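Local coordinates for protein R.MvaI (Kocuria varians, PDB 2OAA) that probably cuts double-stranded DNA at a specific sequence as a metal-dependent type II restriction endonuclease of the MvaI/BcnI family, within the PD-(D/E)XK group, at residues H24-K29 with K180-N185; T61-A66 with A171-E176; N9-A14 with P52-I57. One frame throughout, in Å; residues are numbered along the deposited sequence.

Contact 1 (H24-K29 with K180-N185); sequences HETKRK and KYYKYN. With nucleotides of chain B.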
loop_
_atom_site.group_PDB
_atom_site.type_symbol
_atom_site.label_atom_id
_atom_site.label_comp_id
_atom_site.label_asym_id
_atom_site.label_seq_id
_atom_site.Cartn_x
_atom_site.Cartn_y
_atom_site.Cartn_z
ATOM N N HIS E 24 20.465 8.839 -8.052
ATOM C CA HIS E 24 20.515 9.366 -6.691
ATOM C C HIS E 24 20.813 8.241 -5.711
ATOM O O HIS E 24 20.088 7.247 -5.688
ATOM C CB HIS E 24 19.156 9.975 -6.326
ATOM C CG HIS E 24 18.744 11.126 -7.194
ATOM N ND1 HIS E 24 19.286 12.385 -7.064
ATOM C CD2 HIS E 24 17.817 11.214 -8.176
ATOM C CE1 HIS E 24 18.721 13.199 -7.938
ATOM N NE2 HIS E 24 17.828 12.511 -8.631
ATOM N N GLU E 25 21.849 8.392 -4.894
ATOM C CA GLU E 25 22.143 7.398 -3.867
ATOM C C GLU E 25 21.010 7.318 -2.852
ATOM O O GLU E 25 20.446 8.341 -2.454
ATOM C CB GLU E 25 23.449 7.710 -3.153
ATOM C CG GLU E 25 23.928 6.553 -2.300
ATOM C CD GLU E 25 25.219 6.842 -1.567
ATOM O OE1 GLU E 25 25.972 7.744 -2.000
ATOM O OE2 GLU E 25 25.470 6.154 -0.556
ATOM N N THR E 26 20.675 6.104 -2.428
ATOM C CA THR E 26 19.603 5.956 -1.459
ATOM C C THR E 26 19.858 6.706 -0.149
ATOM O O THR E 26 20.986 6.729 0.373
ATOM C CB THR E 26 19.258 4.491 -1.183
ATOM O OG1 THR E 26 18.057 4.444 -0.401
ATOM C CG2 THR E 26 20.386 3.769 -0.430
ATOM N N LYS E 27 18.793 7.312 0.361
ATOM C CA LYS E 27 18.830 7.983 1.654
ATOM C C LYS E 27 18.404 7.066 2.816
ATOM O O LYS E 27 18.455 7.466 3.990
ATOM C CB LYS E 27 17.941 9.227 1.602
ATOM C CG LYS E 27 18.498 10.320 0.711
ATOM C CD LYS E 27 19.797 10.862 1.282
ATOM C CE LYS E 27 20.321 12.061 0.520
ATOM N NZ LYS E 27 21.224 12.850 1.405
ATOM N N ARG E 28 17.952 5.854 2.496
ATOM C CA ARG E 28 17.549 4.907 3.530
ATOM C C ARG E 28 17.621 3.512 2.957
ATOM O O ARG E 28 16.924 3.179 2.005
ATOM C CB ARG E 28 16.141 5.203 4.055
ATOM C CG ARG E 28 15.717 4.314 5.208
ATOM C CD ARG E 28 14.472 4.881 5.877
ATOM N NE ARG E 28 14.799 6.051 6.692
ATOM C CZ ARG E 28 13.902 6.926 7.139
ATOM N NH1 ARG E 28 12.615 6.798 6.844
ATOM N NH2 ARG E 28 14.306 7.956 7.884
ATOM N N LYS E 29 18.475 2.689 3.537
ATOM C CA LYS E 29 18.646 1.326 3.055
ATOM C C LYS E 29 17.357 0.561 3.301
ATOM O O LYS E 29 16.667 0.803 4.286
ATOM C CB LYS E 29 19.848 0.646 3.721
ATOM C CG LYS E 29 21.187 1.232 3.293
ATOM C CD LYS E 29 22.360 0.482 3.919
ATOM C CE LYS E 29 23.696 0.996 3.390
ATOM N NZ LYS E 29 24.866 0.460 4.161
ATOM N N LYS E 180 23.451 1.624 -3.324
ATOM C CA LYS E 180 22.167 1.551 -4.001
ATOM C C LYS E 180 21.770 2.929 -4.537
ATOM O O LYS E 180 21.876 3.932 -3.819
ATOM C CB LYS E 180 21.105 1.073 -3.004
ATOM C CG LYS E 180 19.696 0.964 -3.574
ATOM C CD LYS E 180 19.516 -0.326 -4.353
ATOM C CE LYS E 180 18.074 -0.769 -4.397
ATOM N NZ LYS E 180 17.953 -2.047 -5.170
ATOM N N TYR E 181 21.320 2.963 -5.791
ATOM C CA TYR E 181 20.902 4.197 -6.465
ATOM C C TYR E 181 19.526 4.060 -7.070
ATOM O O TYR E 181 19.129 2.973 -7.500
ATOM C CB TYR E 181 21.881 4.578 -7.584
ATOM C CG TYR E 181 23.290 4.815 -7.108
ATOM C CD1 TYR E 181 23.743 6.103 -6.832
ATOM C CD2 TYR E 181 24.183 3.755 -6.959
ATOM C CE1 TYR E 181 25.039 6.325 -6.379
ATOM C CE2 TYR E 181 25.484 3.967 -6.517
ATOM C CZ TYR E 181 25.903 5.252 -6.228
ATOM O OH TYR E 181 27.202 5.449 -5.799
ATOM N N TYR E 182 18.818 5.183 -7.114
ATOM C CA TYR E 182 17.539 5.277 -7.812
ATOM C C TYR E 182 17.568 6.360 -8.869
ATOM O O TYR E 182 18.209 7.395 -8.691
ATOM C CB TYR E 182 16.406 5.574 -6.834
ATOM C CG TYR E 182 16.241 4.515 -5.779
ATOM C CD1 TYR E 182 15.653 3.284 -6.090
ATOM C CD2 TYR E 182 16.691 4.725 -4.476
ATOM C CE1 TYR E 182 15.502 2.275 -5.112
ATOM C CE2 TYR E 182 16.545 3.745 -3.506
ATOM C CZ TYR E 182 15.952 2.520 -3.824
ATOM O OH TYR E 182 15.802 1.545 -2.852
ATOM N N LYS E 183 16.851 6.114 -9.958
ATOM C CA LYS E 183 16.680 7.105 -11.011
ATOM C C LYS E 183 15.203 7.176 -11.336
ATOM O O LYS E 183 14.573 6.142 -11.577
ATOM C CB LYS E 183 17.480 6.708 -12.255
ATOM C CG LYS E 183 17.410 7.732 -13.373
ATOM C CD LYS E 183 18.586 7.577 -14.340
ATOM C CE LYS E 183 18.360 6.469 -15.332
ATOM N NZ LYS E 183 17.320 6.849 -16.340
ATOM N N TYR E 184 14.667 8.392 -11.327
ATOM C CA TYR E 184 13.243 8.622 -11.524
ATOM C C TYR E 184 13.041 9.079 -12.952
ATOM O O TYR E 184 13.684 10.035 -13.396
ATOM C CB TYR E 184 12.724 9.632 -10.491
ATOM C CG TYR E 184 13.054 9.173 -9.075
ATOM C CD1 TYR E 184 12.206 8.306 -8.385
ATOM C CD2 TYR E 184 14.237 9.552 -8.455
ATOM C CE1 TYR E 184 12.535 7.847 -7.113
ATOM C CE2 TYR E 184 14.563 9.116 -7.188
ATOM C CZ TYR E 184 13.709 8.272 -6.520
ATOM O OH TYR E 184 14.066 7.844 -5.269
ATOM N N ASN E 185 12.180 8.371 -13.676
ATOM C CA ASN E 185 12.124 8.515 -15.137
ATOM C C ASN E 185 10.935 9.240 -15.722
ATOM O O ASN E 185 11.066 9.921 -16.735
ATOM C CB ASN E 185 12.231 7.139 -15.792
ATOM C CG ASN E 185 13.587 6.486 -15.558
ATOM O OD1 ASN E 185 14.631 7.145 -15.606
ATOM N ND2 ASN E 185 13.575 5.180 -15.313
ATOM P P DG B 8 15.668 2.511 9.183
ATOM O OP1 DG B 8 16.900 3.281 8.862
ATOM O OP2 DG B 8 15.603 1.728 10.443
ATOM O "O5'" DG B 8 14.425 3.503 9.115
ATOM C "C5'" DG B 8 13.846 4.068 10.282
ATOM C "C4'" DG B 8 12.703 4.971 9.886
ATOM O "O4'" DG B 8 11.704 4.245 9.142
ATOM C "C3'" DG B 8 11.930 5.589 11.037
ATOM O "O3'" DG B 8 12.660 6.710 11.541
ATOM C "C2'" DG B 8 10.646 6.008 10.347
ATOM C "C1'" DG B 8 10.439 4.887 9.323
ATOM N N9 DG B 8 9.470 3.865 9.711
ATOM C C8 DG B 8 9.724 2.536 9.949
ATOM N N7 DG B 8 8.652 1.853 10.245
ATOM C C5 DG B 8 7.628 2.787 10.206
ATOM C C6 DG B 8 6.234 2.632 10.431
ATOM O O6 DG B 8 5.608 1.602 10.713
ATOM N N1 DG B 8 5.556 3.837 10.293
ATOM C C2 DG B 8 6.141 5.040 9.979
ATOM N N2 DG B 8 5.315 6.097 9.902
ATOM N N3 DG B 8 7.437 5.197 9.758
ATOM C C4 DG B 8 8.115 4.037 9.888
ATOM P P DG B 7 13.721 -3.809 8.177
ATOM O OP1 DG B 7 15.098 -3.996 8.705
ATOM O OP2 DG B 7 12.560 -3.977 9.082
ATOM O "O5'" DG B 7 13.606 -2.356 7.537
ATOM C "C5'" DG B 7 14.614 -1.847 6.679
ATOM C "C4'" DG B 7 14.585 -0.337 6.693
ATOM O "O4'" DG B 7 13.279 0.101 6.239
ATOM C "C3'" DG B 7 14.772 0.299 8.070
ATOM O "O3'" DG B 7 15.403 1.569 7.910
ATOM C "C2'" DG B 7 13.346 0.441 8.571
ATOM C "C1'" DG B 7 12.581 0.761 7.292
ATOM N N9 DG B 7 11.196 0.289 7.299
ATOM C C8 DG B 7 10.750 -0.981 7.586
ATOM N N7 DG B 7 9.446 -1.084 7.570
ATOM C C5 DG B 7 9.002 0.190 7.240
ATOM C C6 DG B 7 7.682 0.695 7.099
ATOM O O6 DG B 7 6.607 0.096 7.243
ATOM N N1 DG B 7 7.682 2.044 6.763
ATOM C C2 DG B 7 8.808 2.815 6.592
ATOM N N2 DG B 7 8.601 4.105 6.277
ATOM N N3 DG B 7 10.046 2.358 6.723
ATOM C C4 DG B 7 10.068 1.046 7.051
HETATM O O HOH W 1 27.577 7.474 -4.339
HETATM O O HOH W 2 17.231 1.746 -0.559
#
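An antiparallel pairing at the edge of the mixed sheet joins H24 and E25, at the end of strand 23-25, to Y182 and Y181 of strand 179-191. H24 and Y182 form a hydrogen-bonded pair: H24 N gives to Y182 O and Y182 N to H24 O, both at 2.8 Å, the second nearly straight (168°). One step on, T26 N reaches K180 O at 2.8 Å, although T26 already belongs to the loop. E25 and Y181 make the non-hydrogen-bonded pair on the other face, with E25 CB 3.9 Å from Y181 CE1. There E25 stretches out fully, and a water links E25 OE1 to Y181 OH, while E25 OE2 holds K179 in a salt bridge. On the H24 face, the imidazole CD2 meets the edge of the Y184 ring, 4.0 Å from Y184 CD2; H24 NE2 is bonded to V18 O. T26 OG1, anti to the backbone N (chi1 -170°), lies in plane at the edge of the Y182 ring, 3.5 Å from Y182 CE2, and a second water connects it to Y182 OH. Backbone bonds thus fix the register, water bridges join the polar ends on both faces, and the departing loop lays one face of the R28 guanidinium, salt-bridged to E46, over the sugar C4' of DG8 of chain B.

Contact 2 (T61-A66 with A171-E176); sequences THETAA and AESKIE. With nucleotides of chain A.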
loop_
_atom_site.group_PDB
_atom_site.type_symbol
_atom_site.label_atom_id
_atom_site.label_comp_id
_atom_site.label_asym_id
_atom_site.label_seq_id
_atom_site.Cartn_x
_atom_site.Cartn_y
_atom_site.Cartn_z
ATOM N N THR E 61 6.287 6.667 -5.540
ATOM C CA THR E 61 7.331 6.139 -6.411
ATOM C C THR E 61 7.163 4.630 -6.602
ATOM O O THR E 61 6.627 3.927 -5.732
ATOM C CB THR E 61 8.736 6.448 -5.871
ATOM O OG1 THR E 61 8.948 5.746 -4.641
ATOM C CG2 THR E 61 8.903 7.931 -5.628
ATOM N N HIS E 62 7.621 4.129 -7.741
ATOM C CA HIS E 62 7.434 2.728 -8.058
ATOM C C HIS E 62 8.531 2.250 -9.005
ATOM O O HIS E 62 8.684 2.775 -10.107
ATOM C CB HIS E 62 6.049 2.525 -8.683
ATOM C CG HIS E 62 5.741 1.103 -9.002
ATOM N ND1 HIS E 62 6.011 0.536 -10.229
ATOM C CD2 HIS E 62 5.180 0.129 -8.248
ATOM C CE1 HIS E 62 5.628 -0.731 -10.217
ATOM N NE2 HIS E 62 5.116 -1.001 -9.026
ATOM N N GLU E 63 9.292 1.253 -8.568
ATOM C CA GLU E 63 10.352 0.702 -9.411
ATOM C C GLU E 63 9.723 -0.237 -10.431
ATOM O O GLU E 63 9.249 -1.318 -10.093
ATOM C CB GLU E 63 11.395 -0.027 -8.575
ATOM C CG GLU E 63 12.556 -0.544 -9.414
ATOM C CD GLU E 63 13.643 -1.207 -8.606
ATOM O OE1 GLU E 63 13.626 -1.127 -7.357
ATOM O OE2 GLU E 63 14.516 -1.831 -9.240
ATOM N N THR E 64 9.717 0.201 -11.687
ATOM C CA THR E 64 9.001 -0.495 -12.750
ATOM C C THR E 64 9.384 -1.956 -12.857
ATOM O O THR E 64 8.516 -2.830 -12.914
ATOM C CB THR E 64 9.236 0.227 -14.073
ATOM O OG1 THR E 64 8.877 1.601 -13.903
ATOM C CG2 THR E 64 8.419 -0.400 -15.196
ATOM N N ALA E 65 10.682 -2.230 -12.851
ATOM C CA ALA E 65 11.149 -3.605 -13.022
ATOM C C ALA E 65 10.791 -4.539 -11.872
ATOM O O ALA E 65 10.737 -5.760 -12.073
ATOM C CB ALA E 65 12.661 -3.639 -13.279
ATOM N N ALA E 66 10.568 -3.989 -10.677
ATOM C CA ALA E 66 10.273 -4.820 -9.510
ATOM C C ALA E 66 8.832 -5.309 -9.547
ATOM O O ALA E 66 8.506 -6.339 -8.959
ATOM C CB ALA E 66 10.554 -4.065 -8.220
ATOM N N ALA E 171 10.371 4.487 -11.762
ATOM C CA ALA E 171 11.786 4.593 -11.436
ATOM C C ALA E 171 12.525 3.310 -11.748
ATOM O O ALA E 171 11.928 2.261 -12.015
ATOM C CB ALA E 171 11.944 4.929 -9.955
ATOM N N GLU E 172 13.848 3.403 -11.688
ATOM C CA GLU E 172 14.697 2.224 -11.768
ATOM C C GLU E 172 15.730 2.299 -10.670
ATOM O O GLU E 172 15.908 3.355 -10.052
ATOM C CB GLU E 172 15.358 2.101 -13.134
ATOM C CG GLU E 172 16.151 3.300 -13.557
ATOM C CD GLU E 172 16.675 3.148 -14.964
ATOM O OE1 GLU E 172 17.533 2.266 -15.178
ATOM O OE2 GLU E 172 16.232 3.907 -15.844
ATOM N N SER E 173 16.377 1.172 -10.403
ATOM C CA SER E 173 17.425 1.098 -9.391
ATOM C C SER E 173 18.635 0.372 -9.935
ATOM O O SER E 173 18.548 -0.365 -10.922
ATOM C CB SER E 173 16.937 0.370 -8.139
ATOM O OG SER E 173 16.896 -1.036 -8.363
ATOM N N LYS E 174 19.759 0.580 -9.260
ATOM C CA LYS E 174 20.957 -0.214 -9.505
ATOM C C LYS E 174 21.801 -0.274 -8.251
ATOM O O LYS E 174 21.672 0.558 -7.352
ATOM C CB LYS E 174 21.792 0.347 -10.662
ATOM C CG LYS E 174 22.511 1.655 -10.356
ATOM C CD LYS E 174 23.380 2.077 -11.528
ATOM C CE LYS E 174 24.002 3.432 -11.279
ATOM N NZ LYS E 174 24.705 3.937 -12.499
ATOM N N ILE E 175 22.659 -1.285 -8.200
ATOM C CA ILE E 175 23.691 -1.379 -7.183
ATOM C C ILE E 175 25.005 -1.221 -7.921
ATOM O O ILE E 175 25.275 -1.929 -8.894
ATOM C CB ILE E 175 23.642 -2.725 -6.418
ATOM C CG1 ILE E 175 22.362 -2.795 -5.576
ATOM C CG2 ILE E 175 24.900 -2.892 -5.541
ATOM C CD1 ILE E 175 22.019 -4.193 -5.087
ATOM N N GLU E 176 25.801 -0.265 -7.468
ATOM C CA GLU E 176 27.072 0.027 -8.101
ATOM C C GLU E 176 28.066 0.426 -7.032
ATOM O O GLU E 176 27.747 1.233 -6.154
ATOM C CB GLU E 176 26.855 1.171 -9.072
ATOM C CG GLU E 176 28.016 1.531 -9.950
ATOM C CD GLU E 176 27.680 2.764 -10.747
ATOM O OE1 GLU E 176 27.668 3.860 -10.140
ATOM O OE2 GLU E 176 27.378 2.636 -11.953
ATOM P P DG A 8 6.607 5.758 -1.693
ATOM O OP1 DG A 8 7.107 6.605 -2.801
ATOM O OP2 DG A 8 5.177 5.360 -1.653
ATOM O "O5'" DG A 8 7.504 4.454 -1.616
ATOM C "C5'" DG A 8 7.147 3.272 -2.305
ATOM C "C4'" DG A 8 7.929 2.118 -1.736
ATOM O "O4'" DG A 8 7.451 1.734 -0.431
ATOM C "C3'" DG A 8 7.853 0.835 -2.532
ATOM O "O3'" DG A 8 8.630 1.001 -3.724
ATOM C "C2'" DG A 8 8.454 -0.130 -1.529
ATOM C "C1'" DG A 8 7.826 0.371 -0.215
ATOM N N9 DG A 8 6.634 -0.386 0.145
ATOM C C8 DG A 8 5.317 0.017 0.124
ATOM N N7 DG A 8 4.487 -0.934 0.460
ATOM C C5 DG A 8 5.308 -2.026 0.726
ATOM C C6 DG A 8 4.988 -3.353 1.131
ATOM O O6 DG A 8 3.877 -3.856 1.334
ATOM N N1 DG A 8 6.135 -4.127 1.296
ATOM C C2 DG A 8 7.420 -3.689 1.094
ATOM N N2 DG A 8 8.395 -4.583 1.311
ATOM N N3 DG A 8 7.728 -2.463 0.710
ATOM C C4 DG A 8 6.633 -1.693 0.548
ATOM P P DG A 9 8.613 -0.130 -4.862
ATOM O OP1 DG A 9 9.594 0.297 -5.890
ATOM O OP2 DG A 9 7.217 -0.428 -5.262
ATOM O "O5'" DG A 9 9.156 -1.387 -4.067
ATOM C "C5'" DG A 9 9.712 -2.504 -4.724
ATOM C "C4'" DG A 9 10.699 -3.163 -3.796
ATOM O "O4'" DG A 9 10.022 -3.439 -2.543
ATOM C "C3'" DG A 9 11.256 -4.492 -4.279
ATOM O "O3'" DG A 9 12.583 -4.655 -3.797
ATOM C "C2'" DG A 9 10.326 -5.510 -3.650
ATOM C "C1'" DG A 9 9.852 -4.839 -2.363
ATOM N N9 DG A 9 8.434 -5.109 -2.144
ATOM C C8 DG A 9 7.360 -4.301 -2.433
ATOM N N7 DG A 9 6.211 -4.895 -2.247
ATOM C C5 DG A 9 6.550 -6.159 -1.781
ATOM C C6 DG A 9 5.732 -7.273 -1.444
ATOM O O6 DG A 9 4.501 -7.378 -1.517
ATOM N N1 DG A 9 6.494 -8.350 -1.001
ATOM C C2 DG A 9 7.865 -8.363 -0.911
ATOM N N2 DG A 9 8.422 -9.488 -0.443
ATOM N N3 DG A 9 8.634 -7.348 -1.249
ATOM C C4 DG A 9 7.916 -6.288 -1.674
HETATM O O HOH W 3 14.994 -1.124 -11.741
HETATM O O HOH W 4 12.702 -0.235 -13.054
#
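Strand 57-63 runs parallel to strand 165-176 in the mixed sheet, and its last residue, E63, pairs with A171. A171 serves both neighbours of E63: A171 N gives to H62 O at 2.9 Å, a bent bond (139°), and A171 O takes T64 N at 3.0 Å. A171 O also accepts from a water that in turn receives A65 N, so two donors grip this carbonyl. Extended throughout, with CG anti to the backbone N (chi1 -177°), the E63 side chain reaches across to S173 of strand 165-176. S173 OG donates to E63 OE2 at 2.7 Å, arriving from above the carboxylate plane, 47° out of it. A water also donates to E63 OE2 and accepts S173 N, closing a small ring of bonds between the two residues. With an alanine here, S173 OG would probably lose its carboxylate acceptor and the water one of its two ties. The other edge of strand 61-63 is turned to DNA: T61 N and T61 OG1 both donate to OP1 of DG8 of chain A, the hydroxyl at 2.7 Å, and E63 N donates to OP1 of DG9 of chain A at 2.9 Å. H62 NE2 is bonded to S68 O. The strand end is thus polar on two edges: T61 N, T61 OG1 and E63 N hold two successive phosphates, while H62 O, T64 N and the E63 carboxylate bind the neighbouring strand.

Contact 3 (N9-A14 with P52-I57); sequences NLLKEA and PDFHDI. With CA (calcium ion), chain G; CA (calcium ion), chain I; nucleotides of chain A.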
loop_
_atom_site.group_PDB
_atom_site.type_symbol
_atom_site.label_atom_id
_atom_site.label_comp_id
_atom_site.label_asym_id
_atom_site.label_seq_id
_atom_site.Cartn_x
_atom_site.Cartn_y
_atom_site.Cartn_z
ATOM N N ASN E 9 1.038 22.382 -12.115
ATOM C CA ASN E 9 2.242 22.934 -12.745
ATOM C C ASN E 9 3.460 22.885 -11.823
ATOM O O ASN E 9 4.546 22.484 -12.235
ATOM C CB ASN E 9 2.009 24.370 -13.227
ATOM C CG ASN E 9 3.269 24.999 -13.791
ATOM O OD1 ASN E 9 3.767 24.577 -14.836
ATOM N ND2 ASN E 9 3.803 26.006 -13.090
ATOM N N LEU E 10 3.271 23.299 -10.571
ATOM C CA LEU E 10 4.340 23.224 -9.578
ATOM C C LEU E 10 4.809 21.797 -9.349
ATOM O O LEU E 10 6.005 21.549 -9.163
ATOM C CB LEU E 10 3.890 23.839 -8.256
ATOM C CG LEU E 10 3.898 25.363 -8.177
ATOM C CD1 LEU E 10 3.173 25.806 -6.914
ATOM C CD2 LEU E 10 5.322 25.905 -8.204
ATOM N N LEU E 11 3.862 20.855 -9.343
ATOM C CA LEU E 11 4.193 19.456 -9.174
ATOM C C LEU E 11 5.085 18.982 -10.315
ATOM O O LEU E 11 6.113 18.346 -10.080
ATOM C CB LEU E 11 2.921 18.609 -9.127
ATOM C CG LEU E 11 3.159 17.099 -9.067
ATOM C CD1 LEU E 11 3.366 16.653 -7.645
ATOM C CD2 LEU E 11 1.997 16.347 -9.699
ATOM N N LYS E 12 4.685 19.303 -11.541
ATOM C CA LYS E 12 5.454 18.920 -12.720
ATOM C C LYS E 12 6.885 19.459 -12.632
ATOM O O LYS E 12 7.831 18.725 -12.925
ATOM C CB LYS E 12 4.781 19.417 -13.992
ATOM C CG LYS E 12 3.545 18.657 -14.387
ATOM C CD LYS E 12 2.859 19.440 -15.502
ATOM C CE LYS E 12 1.767 18.660 -16.189
ATOM N NZ LYS E 12 1.291 19.427 -17.377
ATOM N N GLU E 13 7.043 20.718 -12.209
ATOM C CA GLU E 13 8.377 21.310 -12.054
ATOM C C GLU E 13 9.206 20.597 -10.990
ATOM O O GLU E 13 10.401 20.348 -11.188
ATOM C CB GLU E 13 8.285 22.808 -11.749
ATOM C CG GLU E 13 7.733 23.618 -12.907
ATOM C CD GLU E 13 7.573 25.090 -12.591
ATOM O OE1 GLU E 13 7.521 25.457 -11.395
ATOM O OE2 GLU E 13 7.481 25.881 -13.553
ATOM N N ALA E 14 8.571 20.247 -9.872
ATOM C CA ALA E 14 9.266 19.556 -8.778
ATOM C C ALA E 14 9.733 18.161 -9.214
ATOM O O ALA E 14 10.873 17.761 -8.949
ATOM C CB ALA E 14 8.368 19.480 -7.542
ATOM N N PRO E 52 -2.362 14.391 1.571
ATOM C CA PRO E 52 -1.500 14.285 0.385
ATOM C C PRO E 52 -0.099 14.856 0.612
ATOM O O PRO E 52 0.136 15.570 1.584
ATOM C CB PRO E 52 -2.248 15.099 -0.683
ATOM C CG PRO E 52 -3.621 15.312 -0.121
ATOM C CD PRO E 52 -3.451 15.359 1.357
ATOM N N ASP E 53 0.814 14.532 -0.292
ATOM C CA ASP E 53 2.231 14.868 -0.127
ATOM C C ASP E 53 2.589 16.281 -0.543
ATOM O O ASP E 53 3.467 16.901 0.061
ATOM C CB ASP E 53 3.085 13.906 -0.936
ATOM C CG ASP E 53 2.943 12.501 -0.469
ATOM O OD1 ASP E 53 3.209 12.241 0.729
ATOM O OD2 ASP E 53 2.554 11.654 -1.292
ATOM N N PHE E 54 1.940 16.753 -1.600
ATOM C CA PHE E 54 2.305 17.995 -2.262
ATOM C C PHE E 54 1.021 18.770 -2.492
ATOM O O PHE E 54 0.309 18.542 -3.479
ATOM C CB PHE E 54 2.984 17.659 -3.587
ATOM C CG PHE E 54 3.592 18.835 -4.288
ATOM C CD1 PHE E 54 4.939 19.122 -4.128
ATOM C CD2 PHE E 54 2.830 19.628 -5.151
ATOM C CE1 PHE E 54 5.520 20.193 -4.794
ATOM C CE2 PHE E 54 3.399 20.705 -5.811
ATOM C CZ PHE E 54 4.755 20.985 -5.632
ATOM N N HIS E 55 0.737 19.705 -1.585
ATOM C CA HIS E 55 -0.558 20.384 -1.544
ATOM C C HIS E 55 -1.681 19.345 -1.566
ATOM O O HIS E 55 -1.797 18.575 -0.613
ATOM C CB HIS E 55 -0.669 21.430 -2.650
ATOM C CG HIS E 55 0.297 22.552 -2.485
ATOM N ND1 HIS E 55 0.080 23.594 -1.609
ATOM C CD2 HIS E 55 1.503 22.779 -3.054
ATOM C CE1 HIS E 55 1.104 24.430 -1.663
ATOM N NE2 HIS E 55 1.984 23.954 -2.528
ATOM N N ASP E 56 -2.476 19.287 -2.632
ATOM C CA ASP E 56 -3.585 18.318 -2.684
ATOM C C ASP E 56 -3.275 17.055 -3.478
ATOM O O ASP E 56 -4.168 16.242 -3.723
ATOM C CB ASP E 56 -4.869 18.976 -3.214
ATOM C CG ASP E 56 -4.680 19.684 -4.546
ATOM O OD1 ASP E 56 -3.549 19.731 -5.069
ATOM O OD2 ASP E 56 -5.704 20.206 -5.071
ATOM N N ILE E 57 -2.008 16.894 -3.864
ATOM C CA ILE E 57 -1.595 15.783 -4.724
ATOM C C ILE E 57 -0.767 14.753 -3.959
ATOM O O ILE E 57 0.180 15.105 -3.257
ATOM C CB ILE E 57 -0.791 16.294 -5.948
ATOM C CG1 ILE E 57 -1.623 17.314 -6.736
ATOM C CG2 ILE E 57 -0.357 15.125 -6.840
ATOM C CD1 ILE E 57 -0.779 18.268 -7.576
HETATM CA CA CA G . 2.554 11.104 2.640
HETATM CA CA CA I . 3.063 9.410 -0.985
ATOM P P DT A 7 2.802 7.864 2.123
ATOM O OP1 DT A 7 2.851 9.059 1.242
ATOM O OP2 DT A 7 1.699 6.885 1.976
ATOM O "O5'" DT A 7 4.194 7.097 2.035
ATOM C "C5'" DT A 7 5.416 7.830 2.026
ATOM C "C4'" DT A 7 6.599 6.890 2.040
ATOM O "O4'" DT A 7 6.614 6.070 3.228
ATOM C "C3'" DT A 7 6.639 5.871 0.919
ATOM O "O3'" DT A 7 6.983 6.492 -0.319
ATOM C "C2'" DT A 7 7.699 4.928 1.444
ATOM C "C1'" DT A 7 7.287 4.843 2.921
ATOM N N1 DT A 7 6.359 3.723 3.180
ATOM C C2 DT A 7 6.922 2.486 3.384
ATOM O O2 DT A 7 8.125 2.302 3.393
ATOM N N3 DT A 7 6.021 1.468 3.571
ATOM C C4 DT A 7 4.646 1.560 3.572
ATOM O O4 DT A 7 3.967 0.548 3.736
ATOM C C5 DT A 7 4.118 2.894 3.365
ATOM C C7 DT A 7 2.635 3.091 3.347
ATOM C C6 DT A 7 4.990 3.899 3.193
HETATM O O HOH W 5 1.942 13.501 3.115
HETATM O O HOH W 6 2.260 11.439 4.961
HETATM O O HOH W 7 4.713 11.201 3.491
HETATM O O HOH W 8 0.295 10.819 1.722
HETATM O O HOH W 9 3.270 7.068 -1.057
#
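F54 and L11 carry most of this contact, where helix 8-19 rests against the loop that leads into strand 57-63 and bears the calcium ligand D53. The F54 ring lies against the flank of the helix, its CE2 3.6 Å from L11 N. L11 CD1 sits over one ring face in a CH-pi contact, 4.3 Å from the centroid and 27° off the normal. L10 CB comes in at the ring edge, in plane, 4.0 Å from F54 CZ, and A14 CB approaches F54 CE1 at the same distance, so residues from successive turns of the helix embrace the ring. With CG anti to the backbone N (chi1 -172°), F54 is swung out to reach them. The second branch of L11 goes to I57: L11 CD2 and I57 CG2 meet tip to tip at 3.9 Å, and L11 also packs on I59 and on A167 of strand 165-176. F54 and I57 are the ends of a type II' turn, closed by F54 N to I57 O and I57 N to F54 O; D53 and F54 both face I57 in a classic beta bulge. Just before F54, D53 splits its carboxylate between two calcium ions, OD1 on one and OD2 on the other, each 2.3 Å away. OP1 of DT7 of chain A bridges the same two ions, and E58 and I59 add ligands to the second. The calcium ions thus tie the loop to the DNA phosphate, whereas the helix contact, without a hydrogen bond, rests on hydrocarbon side chains and the F54 ring against helix backbone.

Overall arrangement
From the N terminus, helix 8-19 comes first and contact 3 closes a short loop of 37 residues by joining it to 52-57, beside the calcium ions. Contact 1 starts within that loop, on strand 23-25, and reaches far ahead to strand 179-191, so contacts 1 and 3 cross along the chain. Contact 2 follows contact 3 in series, on the strand that 52-57 leads into, and is nested inside the span closed by contact 1. Contacts 1 and 2 touch, since strands 165-176 and 179-191 are antiparallel neighbours; Y181 N probably bonds to K174 O. Together they set four strands of one sheet side by side, with the N-terminal helix fastened to the loop that carries a calcium ligand.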